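Local coordinates for FERM, ARHGEF and pleckstrin domain-containing protein 2 (Mus musculus, PDB 4GYV) that acts as a guanine nucleotide exchange factor that activates the GTPase RAC1, taking part in semaphorin responses, actin remodelling, osteoclast differentiation and integrin signalling, at residues D6-I11 / S165-H170; H67-R72 / G92-R97; H88-D93 / Y178-E183. One frame throughout, in Å; residues are numbered along the deposited sequence.

Contact 1. Residues D6-I11 / S165-H170; sequences DEAYFI and SRLCAH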
loop_
_atom_site.group_PDB
_atom_site.type_symbol
_atom_site.label_atom_id
_atom_site.label_comp_id
_atom_site.label_asym_id
_atom_site.label_seq_id
_atom_site.Cartn_x
_atom_site.Cartn_y
_atom_site.Cartn_z
ATOM N N ASP A 6 -24.056 -13.111 1.330
ATOM C CA ASP A 6 -23.368 -14.200 2.036
ATOM C C ASP A 6 -22.560 -13.713 3.247
ATOM O O ASP A 6 -21.494 -13.107 3.085
ATOM C CB ASP A 6 -22.414 -14.887 1.052
ATOM C CG ASP A 6 -21.790 -16.171 1.601
ATOM O OD1 ASP A 6 -22.057 -16.558 2.763
ATOM O OD2 ASP A 6 -21.021 -16.799 0.834
ATOM N N GLU A 7 -23.043 -14.001 4.453
ATOM C CA GLU A 7 -22.333 -13.559 5.641
ATOM C C GLU A 7 -20.975 -14.257 5.808
ATOM O O GLU A 7 -20.014 -13.670 6.326
ATOM C CB GLU A 7 -23.191 -13.694 6.899
ATOM C CG GLU A 7 -22.496 -13.137 8.134
ATOM C CD GLU A 7 -23.416 -12.979 9.331
ATOM O OE1 GLU A 7 -22.870 -12.727 10.443
ATOM O OE2 GLU A 7 -24.664 -13.097 9.150
ATOM N N ALA A 8 -20.879 -15.498 5.352
ATOM C CA ALA A 8 -19.602 -16.184 5.443
ATOM C C ALA A 8 -18.576 -15.456 4.590
ATOM O O ALA A 8 -17.446 -15.262 5.030
ATOM C CB ALA A 8 -19.720 -17.640 5.051
ATOM N N TYR A 9 -18.964 -15.021 3.388
ATOM C CA TYR A 9 -18.026 -14.274 2.549
ATOM C C TYR A 9 -17.545 -13.007 3.267
ATOM O O TYR A 9 -16.347 -12.743 3.317
ATOM C CB TYR A 9 -18.568 -13.961 1.140
ATOM C CG TYR A 9 -17.674 -12.981 0.411
ATOM C CD1 TYR A 9 -16.453 -13.377 -0.090
ATOM C CD2 TYR A 9 -18.018 -11.642 0.292
ATOM C CE1 TYR A 9 -15.605 -12.468 -0.711
ATOM C CE2 TYR A 9 -17.182 -10.738 -0.327
ATOM C CZ TYR A 9 -15.974 -11.148 -0.828
ATOM O OH TYR A 9 -15.127 -10.235 -1.441
ATOM N N PHE A 10 -18.467 -12.243 3.852
ATOM C CA PHE A 10 -18.082 -11.028 4.573
ATOM C C PHE A 10 -17.108 -11.278 5.723
ATOM O O PHE A 10 -16.141 -10.557 5.878
ATOM C CB PHE A 10 -19.292 -10.255 5.059
ATOM C CG PHE A 10 -20.134 -9.683 3.949
ATOM C CD1 PHE A 10 -19.587 -8.818 3.018
ATOM C CD2 PHE A 10 -21.490 -9.987 3.851
ATOM C CE1 PHE A 10 -20.366 -8.282 1.992
ATOM C CE2 PHE A 10 -22.273 -9.448 2.835
ATOM C CZ PHE A 10 -21.710 -8.606 1.898
ATOM N N ILE A 11 -17.337 -12.308 6.520
ATOM C CA ILE A 11 -16.415 -12.595 7.611
ATOM C C ILE A 11 -15.045 -12.927 7.052
ATOM O O ILE A 11 -14.040 -12.412 7.525
ATOM C CB ILE A 11 -16.913 -13.737 8.495
ATOM C CG1 ILE A 11 -18.205 -13.344 9.171
ATOM C CG2 ILE A 11 -15.883 -14.101 9.547
ATOM C CD1 ILE A 11 -18.949 -14.543 9.691
ATOM N N SER A 165 -16.230 -17.327 16.031
ATOM C CA SER A 165 -17.522 -17.438 16.678
ATOM C C SER A 165 -18.642 -17.073 15.736
ATOM O O SER A 165 -19.693 -17.702 15.744
ATOM C CB SER A 165 -17.586 -16.547 17.901
ATOM O OG SER A 165 -16.790 -17.107 18.922
ATOM N N ARG A 166 -18.420 -16.054 14.922
ATOM C CA ARG A 166 -19.473 -15.572 14.054
ATOM C C ARG A 166 -19.741 -16.578 12.948
ATOM O O ARG A 166 -20.903 -16.840 12.593
ATOM C CB ARG A 166 -19.080 -14.243 13.457
ATOM C CG ARG A 166 -18.548 -13.250 14.456
ATOM C CD ARG A 166 -19.204 -11.890 14.273
ATOM N NE ARG A 166 -19.197 -11.457 12.879
ATOM C CZ ARG A 166 -18.174 -10.843 12.300
ATOM N NH1 ARG A 166 -17.062 -10.570 13.006
ATOM N NH2 ARG A 166 -18.282 -10.486 11.024
ATOM N N LEU A 167 -18.656 -17.128 12.405
ATOM C CA LEU A 167 -18.739 -18.166 11.383
ATOM C C LEU A 167 -19.483 -19.366 11.934
ATOM O O LEU A 167 -20.389 -19.879 11.293
ATOM C CB LEU A 167 -17.346 -18.604 10.910
ATOM C CG LEU A 167 -16.666 -17.798 9.808
ATOM C CD1 LEU A 167 -15.275 -18.341 9.531
ATOM C CD2 LEU A 167 -17.505 -17.833 8.549
ATOM N N CYS A 168 -19.093 -19.818 13.124
ATOM C CA CYS A 168 -19.705 -21.000 13.698
ATOM C C CYS A 168 -21.173 -20.750 13.921
ATOM O O CYS A 168 -22.014 -21.589 13.605
ATOM C CB CYS A 168 -19.014 -21.393 14.990
ATOM S SG CYS A 168 -17.438 -22.208 14.715
ATOM N N ALA A 169 -21.483 -19.567 14.428
ATOM C CA ALA A 169 -22.867 -19.165 14.614
ATOM C C ALA A 169 -23.639 -19.059 13.300
ATOM O O ALA A 169 -24.845 -19.190 13.277
ATOM C CB ALA A 169 -22.920 -17.870 15.344
ATOM N N HIS A 170 -22.944 -18.811 12.203
ATOM C CA HIS A 170 -23.621 -18.582 10.938
ATOM C C HIS A 170 -23.972 -19.881 10.215
ATOM O O HIS A 170 -25.083 -20.052 9.713
ATOM C CB HIS A 170 -22.759 -17.708 10.035
ATOM C CG HIS A 170 -23.162 -17.766 8.597
ATOM N ND1 HIS A 170 -24.289 -17.135 8.118
ATOM C CD2 HIS A 170 -22.610 -18.409 7.540
ATOM C CE1 HIS A 170 -24.400 -17.370 6.821
ATOM N NE2 HIS A 170 -23.395 -18.142 6.446
#
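The imidazole of H170 lies across the first turn of the helix that carries E7 and A8, and takes both residues on one face. E7 CB makes a CH-pi contact, 4.1 Å from the ring centroid and 28° off the ring normal, while the backbone N of A8 stands 3.7 Å above the same ring plane, displaced toward its rim. A8 CB adds a contact at 3.9 Å from H170 CD2. CG of H170 is anti to its backbone N (chi1 162°), which carries it toward E7 and A8. E7 and H170 run past each other in opposite directions, which leaves the E7 carboxylate near the imidazole without bonding to it. D6 is the N-cap of the helix, and its OD1 accepts a weak bond from A8 N at 3.0 Å.

The second flat group, the guanidinium of R166, meets I11 at an oblique angle, with NH2 3.4 Å from I11 CG1. The same NH2 also forms a salt bridge with E14, one turn further along the helix of I11. Apolar contacts between A8, I11 and L167 complete the interface. I11 CD1 rests 3.8 Å from L167 CD2, I11 CG2 approaches L167 CG, and A8 CB touches L167 CD2 at 4.1 Å.

The helical pieces run antiparallel, at 170° with axes 10.0 Å apart, and join the start of helix 7-39 to the end of helix 152-170. The two helices probably carry conserved regions 1 and 3 of DH domains, which in relatives contribute to GTPase binding. L167 continues inward to C181 of helix 178-194, Y9 packs edge-to-face with W76 of helix 56-77, and F10 stacks on H159 of a second subunit.

Contact 2. Residues H67-R72 / G92-R97; sequences HEVEQR and GDILLR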
loop_
_atom_site.group_PDB
_atom_site.type_symbol
_atom_site.label_atom_id
_atom_site.label_comp_id
_atom_site.label_asym_id
_atom_site.label_seq_id
_atom_site.Cartn_x
_atom_site.Cartn_y
_atom_site.Cartn_z
ATOM N N HIS A 67 -1.024 -15.298 3.539
ATOM C CA HIS A 67 -0.783 -15.807 2.200
ATOM C C HIS A 67 -1.864 -16.789 1.779
ATOM O O HIS A 67 -2.326 -16.777 0.636
ATOM C CB HIS A 67 0.572 -16.476 2.142
ATOM C CG HIS A 67 0.939 -16.937 0.774
ATOM N ND1 HIS A 67 0.784 -18.249 0.367
ATOM C CD2 HIS A 67 1.434 -16.261 -0.289
ATOM C CE1 HIS A 67 1.184 -18.363 -0.883
ATOM N NE2 HIS A 67 1.581 -17.174 -1.304
ATOM N N GLU A 68 -2.263 -17.632 2.723
ATOM C CA GLU A 68 -3.247 -18.655 2.467
ATOM C C GLU A 68 -4.640 -18.035 2.354
ATOM O O GLU A 68 -5.418 -18.386 1.462
ATOM C CB GLU A 68 -3.184 -19.708 3.561
ATOM C CG GLU A 68 -1.979 -20.623 3.451
ATOM C CD GLU A 68 -1.927 -21.674 4.559
ATOM O OE1 GLU A 68 -2.998 -22.103 5.033
ATOM O OE2 GLU A 68 -0.813 -22.060 4.977
ATOM N N VAL A 69 -4.936 -17.086 3.231
ATOM C CA VAL A 69 -6.233 -16.428 3.200
ATOM C C VAL A 69 -6.417 -15.636 1.909
ATOM O O VAL A 69 -7.500 -15.618 1.341
ATOM C CB VAL A 69 -6.455 -15.531 4.432
ATOM C CG1 VAL A 69 -7.730 -14.776 4.308
ATOM C CG2 VAL A 69 -6.503 -16.375 5.692
ATOM N N GLU A 70 -5.347 -15.020 1.426
ATOM C CA GLU A 70 -5.413 -14.205 0.218
ATOM C C GLU A 70 -5.688 -15.018 -1.042
ATOM O O GLU A 70 -6.446 -14.577 -1.921
ATOM C CB GLU A 70 -4.115 -13.421 0.044
ATOM C CG GLU A 70 -4.268 -11.947 0.357
ATOM C CD GLU A 70 -2.937 -11.233 0.503
ATOM O OE1 GLU A 70 -1.882 -11.851 0.191
ATOM O OE2 GLU A 70 -2.960 -10.053 0.932
ATOM N N GLN A 71 -5.050 -16.186 -1.135
ATOM C CA GLN A 71 -5.220 -17.072 -2.272
ATOM C C GLN A 71 -6.683 -17.415 -2.342
ATOM O O GLN A 71 -7.314 -17.341 -3.395
ATOM C CB GLN A 71 -4.489 -18.376 -2.026
ATOM C CG GLN A 71 -3.150 -18.576 -2.697
ATOM C CD GLN A 71 -2.750 -20.051 -2.656
ATOM O OE1 GLN A 71 -2.077 -20.507 -1.727
ATOM N NE2 GLN A 71 -3.202 -20.811 -3.648
ATOM N N ARG A 72 -7.209 -17.798 -1.183
ATOM C CA ARG A 72 -8.521 -18.396 -1.096
ATOM C C ARG A 72 -9.574 -17.363 -1.421
ATOM O O ARG A 72 -10.473 -17.627 -2.203
ATOM C CB ARG A 72 -8.743 -18.998 0.284
ATOM C CG ARG A 72 -10.139 -19.502 0.523
ATOM C CD ARG A 72 -10.487 -20.623 -0.431
ATOM N NE ARG A 72 -9.583 -21.756 -0.282
ATOM C CZ ARG A 72 -9.707 -22.717 0.634
ATOM N NH1 ARG A 72 -10.704 -22.717 1.508
ATOM N NH2 ARG A 72 -8.817 -23.690 0.682
ATOM N N GLY A 92 -12.846 -22.324 6.287
ATOM C CA GLY A 92 -12.666 -23.052 7.535
ATOM C C GLY A 92 -11.496 -24.014 7.578
ATOM O O GLY A 92 -10.895 -24.214 8.627
ATOM N N ASP A 93 -11.183 -24.623 6.444
ATOM C CA ASP A 93 -10.048 -25.534 6.365
ATOM C C ASP A 93 -8.755 -24.795 6.658
ATOM O O ASP A 93 -7.876 -25.317 7.349
ATOM C CB ASP A 93 -9.965 -26.189 4.985
ATOM C CG ASP A 93 -10.157 -25.197 3.846
ATOM O OD1 ASP A 93 -10.814 -24.148 4.051
ATOM O OD2 ASP A 93 -9.660 -25.475 2.737
ATOM N N ILE A 94 -8.659 -23.575 6.130
ATOM C CA ILE A 94 -7.490 -22.737 6.300
ATOM C C ILE A 94 -7.391 -22.257 7.751
ATOM O O ILE A 94 -6.344 -22.391 8.383
ATOM C CB ILE A 94 -7.527 -21.570 5.299
ATOM C CG1 ILE A 94 -7.432 -22.130 3.888
ATOM C CG2 ILE A 94 -6.407 -20.563 5.545
ATOM C CD1 ILE A 94 -7.437 -21.095 2.858
ATOM N N LEU A 95 -8.492 -21.735 8.276
ATOM C CA LEU A 95 -8.555 -21.328 9.672
ATOM C C LEU A 95 -8.133 -22.451 10.604
ATOM O O LEU A 95 -7.406 -22.244 11.581
ATOM C CB LEU A 95 -9.972 -20.891 10.030
ATOM C CG LEU A 95 -10.495 -19.708 9.226
ATOM C CD1 LEU A 95 -11.893 -19.376 9.649
ATOM C CD2 LEU A 95 -9.590 -18.510 9.400
ATOM N N LEU A 96 -8.601 -23.648 10.313
ATOM C CA LEU A 96 -8.340 -24.755 11.201
ATOM C C LEU A 96 -6.880 -25.111 11.158
ATOM O O LEU A 96 -6.279 -25.383 12.183
ATOM C CB LEU A 96 -9.160 -25.947 10.784
ATOM C CG LEU A 96 -8.780 -27.267 11.432
ATOM C CD1 LEU A 96 -9.062 -27.192 12.898
ATOM C CD2 LEU A 96 -9.569 -28.369 10.781
ATOM N N ARG A 97 -6.308 -25.126 9.964
ATOM C CA ARG A 97 -4.890 -25.428 9.833
ATOM C C ARG A 97 -4.080 -24.388 10.628
ATOM O O ARG A 97 -3.274 -24.732 11.482
ATOM C CB ARG A 97 -4.480 -25.488 8.352
ATOM C CG ARG A 97 -2.988 -25.723 8.095
ATOM C CD ARG A 97 -2.660 -26.063 6.635
ATOM N NE ARG A 97 -2.997 -24.985 5.708
ATOM C CZ ARG A 97 -3.951 -25.056 4.773
ATOM N NH1 ARG A 97 -4.186 -24.013 3.973
ATOM N NH2 ARG A 97 -4.668 -26.170 4.622
#
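Two salt bridges, E68 with R97 and R72 with D93, tie together an antiparallel helix pair of the DH-domain bundle, and I94 packs against both E68 and R72. R72 and D93 reach toward each other tip to tip. The arginine grips the carboxylate end-on: NH1 donates to OD1 of D93 at 2.9 Å, and R72 NH2 donates to D93 OD2 at 2.8 Å. Carboxylate and guanidinium are nearly coplanar, 27° apart. OD1 is met through its syn lone pair, whereas NH2 approaches OD2 on the syn side but from somewhat out of the carboxylate plane. D93 has its CG between the backbone N and the carbonyl carbon (chi1 45°), and this brings CG toward R72. The same R72 NH1 also donates to the carbonyl of R90, just ahead of helix 92-102.

The long helix 56-77 and helix 92-102 run side by side here at 178°, with their axes 10.2 Å apart. In the elongated all-helical DH fold they are neighbouring helices of the bundle, and V69 and L95 carry the packing on to helix 7-39. Across the pair, the CD1 methyl of I94 sits over the centre of the R72 guanidinium, 3.5 Å above its plane. It also touches R72 CB at 3.6 Å, the two side chains sliding past each other in opposite directions. I94 CG2 meets V69 CG2 at 4.2 Å and lies close to E68 CB.

At the other salt bridge E68 OE1 receives R97 from the edge of the guanidinium. R97 NE gives a weak bond to E68 OE1 of 3.0 Å; NH1 of R97 is modelled closer still, at a length too short to be trusted. N98 donates to the same E68 oxygen.

Contact 3. Residues H88-D93 / Y178-E183; sequences HQRIGD and YADCHE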
loop_
_atom_site.group_PDB
_atom_site.type_symbol
_atom_site.label_atom_id
_atom_site.label_comp_id
_atom_site.label_asym_id
_atom_site.label_seq_id
_atom_site.Cartn_x
_atom_site.Cartn_y
_atom_site.Cartn_z
ATOM N N HIS A 88 -13.701 -23.538 -3.206
ATOM C CA HIS A 88 -13.266 -22.150 -3.279
ATOM C C HIS A 88 -14.092 -21.248 -2.395
ATOM O O HIS A 88 -13.645 -20.176 -2.040
ATOM C CB HIS A 88 -13.344 -21.612 -4.711
ATOM C CG HIS A 88 -12.323 -22.192 -5.639
ATOM N ND1 HIS A 88 -12.245 -21.835 -6.964
ATOM C CD2 HIS A 88 -11.339 -23.098 -5.435
ATOM C CE1 HIS A 88 -11.262 -22.502 -7.541
ATOM N NE2 HIS A 88 -10.695 -23.275 -6.635
ATOM N N GLN A 89 -15.314 -21.647 -2.061
ATOM C CA GLN A 89 -16.182 -20.721 -1.339
ATOM C C GLN A 89 -16.323 -21.048 0.134
ATOM O O GLN A 89 -17.424 -21.138 0.689
ATOM C CB GLN A 89 -17.495 -20.549 -2.069
ATOM C CG GLN A 89 -17.216 -19.807 -3.344
ATOM C CD GLN A 89 -18.357 -19.744 -4.311
ATOM O OE1 GLN A 89 -19.491 -20.065 -3.974
ATOM N NE2 GLN A 89 -18.060 -19.317 -5.541
ATOM N N ARG A 90 -15.165 -21.195 0.767
ATOM C CA ARG A 90 -15.102 -21.499 2.181
ATOM C C ARG A 90 -13.743 -21.105 2.699
ATOM O O ARG A 90 -12.861 -20.778 1.918
ATOM C CB ARG A 90 -15.344 -22.977 2.409
ATOM C CG ARG A 90 -14.434 -23.823 1.631
ATOM C CD ARG A 90 -14.423 -25.191 2.210
ATOM N NE ARG A 90 -13.268 -25.958 1.750
ATOM C CZ ARG A 90 -12.732 -26.948 2.455
ATOM N NH1 ARG A 90 -11.673 -27.609 1.973
ATOM N NH2 ARG A 90 -13.259 -27.255 3.654
ATOM N N ILE A 91 -13.577 -21.152 4.016
ATOM C CA ILE A 91 -12.400 -20.587 4.656
ATOM C C ILE A 91 -11.950 -21.454 5.835
ATOM O O ILE A 91 -10.810 -21.349 6.307
ATOM C CB ILE A 91 -12.705 -19.157 5.150
ATOM C CG1 ILE A 91 -11.434 -18.425 5.543
ATOM C CG2 ILE A 91 -13.647 -19.209 6.345
ATOM C CD1 ILE A 91 -10.507 -18.240 4.421
ATOM N N GLY A 92 -12.846 -22.324 6.287
ATOM C CA GLY A 92 -12.666 -23.052 7.535
ATOM C C GLY A 92 -11.496 -24.014 7.578
ATOM O O GLY A 92 -10.895 -24.214 8.627
ATOM N N ASP A 93 -11.183 -24.623 6.444
ATOM C CA ASP A 93 -10.048 -25.534 6.365
ATOM C C ASP A 93 -8.755 -24.795 6.658
ATOM O O ASP A 93 -7.876 -25.317 7.349
ATOM C CB ASP A 93 -9.965 -26.189 4.985
ATOM C CG ASP A 93 -10.157 -25.197 3.846
ATOM O OD1 ASP A 93 -10.814 -24.148 4.051
ATOM O OD2 ASP A 93 -9.660 -25.475 2.737
ATOM N N TYR A 178 -18.876 -26.213 8.196
ATOM C CA TYR A 178 -19.257 -26.276 9.607
ATOM C C TYR A 178 -18.193 -26.919 10.487
ATOM O O TYR A 178 -17.700 -26.293 11.417
ATOM C CB TYR A 178 -20.586 -27.003 9.770
ATOM C CG TYR A 178 -21.178 -26.927 11.155
ATOM C CD1 TYR A 178 -21.903 -25.816 11.559
ATOM C CD2 TYR A 178 -21.034 -27.978 12.051
ATOM C CE1 TYR A 178 -22.458 -25.749 12.822
ATOM C CE2 TYR A 178 -21.579 -27.921 13.312
ATOM C CZ TYR A 178 -22.292 -26.809 13.695
ATOM O OH TYR A 178 -22.840 -26.754 14.958
ATOM N N ALA A 179 -17.828 -28.159 10.174
ATOM C CA ALA A 179 -16.894 -28.933 10.993
ATOM C C ALA A 179 -15.520 -28.296 11.130
ATOM O O ALA A 179 -14.943 -28.278 12.222
ATOM C CB ALA A 179 -16.738 -30.282 10.427
ATOM N N ASP A 180 -14.980 -27.809 10.017
ATOM C CA ASP A 180 -13.667 -27.213 10.061
ATOM C C ASP A 180 -13.694 -25.947 10.912
ATOM O O ASP A 180 -12.729 -25.635 11.595
ATOM C CB ASP A 180 -13.151 -26.909 8.646
ATOM C CG ASP A 180 -12.691 -28.156 7.893
ATOM O OD1 ASP A 180 -12.444 -29.208 8.525
ATOM O OD2 ASP A 180 -12.557 -28.069 6.653
ATOM N N CYS A 181 -14.798 -25.212 10.883
ATOM C CA CYS A 181 -14.849 -23.947 11.602
ATOM C C CYS A 181 -14.986 -24.185 13.084
ATOM O O CYS A 181 -14.368 -23.493 13.894
ATOM C CB CYS A 181 -15.990 -23.075 11.103
ATOM S SG CYS A 181 -15.596 -22.229 9.564
ATOM N N HIS A 182 -15.798 -25.172 13.438
ATOM C CA HIS A 182 -15.975 -25.520 14.835
ATOM C C HIS A 182 -14.668 -26.030 15.407
ATOM O O HIS A 182 -14.283 -25.668 16.520
ATOM C CB HIS A 182 -17.114 -26.529 15.020
ATOM C CG HIS A 182 -18.458 -25.886 15.192
ATOM N ND1 HIS A 182 -19.075 -25.766 16.420
ATOM C CD2 HIS A 182 -19.295 -25.307 14.296
ATOM C CE1 HIS A 182 -20.235 -25.148 16.272
ATOM N NE2 HIS A 182 -20.391 -24.859 14.993
ATOM N N GLU A 183 -13.973 -26.847 14.631
ATOM C CA GLU A 183 -12.673 -27.349 15.044
ATOM C C GLU A 183 -11.702 -26.198 15.293
ATOM O O GLU A 183 -11.034 -26.144 16.324
ATOM C CB GLU A 183 -12.121 -28.327 14.005
ATOM C CG GLU A 183 -12.363 -29.771 14.349
ATOM C CD GLU A 183 -11.948 -30.073 15.773
ATOM O OE1 GLU A 183 -12.753 -30.686 16.516
ATOM O OE2 GLU A 183 -10.818 -29.683 16.151
#
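The backbones of G92 and C181 come unusually close, their CA atoms being 4.7 Å apart. Because G92 has no side chain, its neighbours can lie directly against its main chain: D180 CB rests 3.5 Å from the carbonyl carbon of G92, and C181 SG packs 3.7 Å from G92 CA. I91 is the N-cap residue of helix 92-102, and D177, immediately before helix 178-194, accepts from the backbone N of both I91 and G92, which fastens the helix start to the neighbouring segment.

Beside this close approach R90 holds two aspartates in different ways, D93 over a face of its guanidinium and D180 at its edge. CG of D93 lies 3.3 Å above the guanidinium plane, over its centre, and D93 OD2 comes within 3.0 Å of R90 NH1. That oxygen is well out of the plane and no N-H points at it, making this an attraction of charges alone. D180 OD2, by contrast, lies near the plane and accepts a weak hydrogen bond from R90 NH2 at 3.2 Å (127° at the hydrogen). R90 is extended from CG to NE, which lets it span from its own loop to helix 178-194.

D93 and D180 carry like charges, their OD1 and OD2 atoms respectively 5.0 Å apart. With R90 in contact with both carboxylates and R72 supplying the stronger partner of D93, their mutual repulsion is probably offset, and both would be expected to remain ionised.

The three contacts lie on the same side of the chain's centre and form a continuous region of the DH bundle. Contacts 2 and 3 are closest, with centres about 9 Å apart; they share G92 and D93, and a probable hydrogen bond of 2.9 Å from R72 NH1 to R90 O connects them. Contact 1 has its centre about 10 Å from that of contact 3 and about 15 Å from that of contact 2. L167 bridges all three: its CD1 lies 3.5 Å from L95 CD1 of contact 2 and 3.7 Å from I91 CG2 of contact 3.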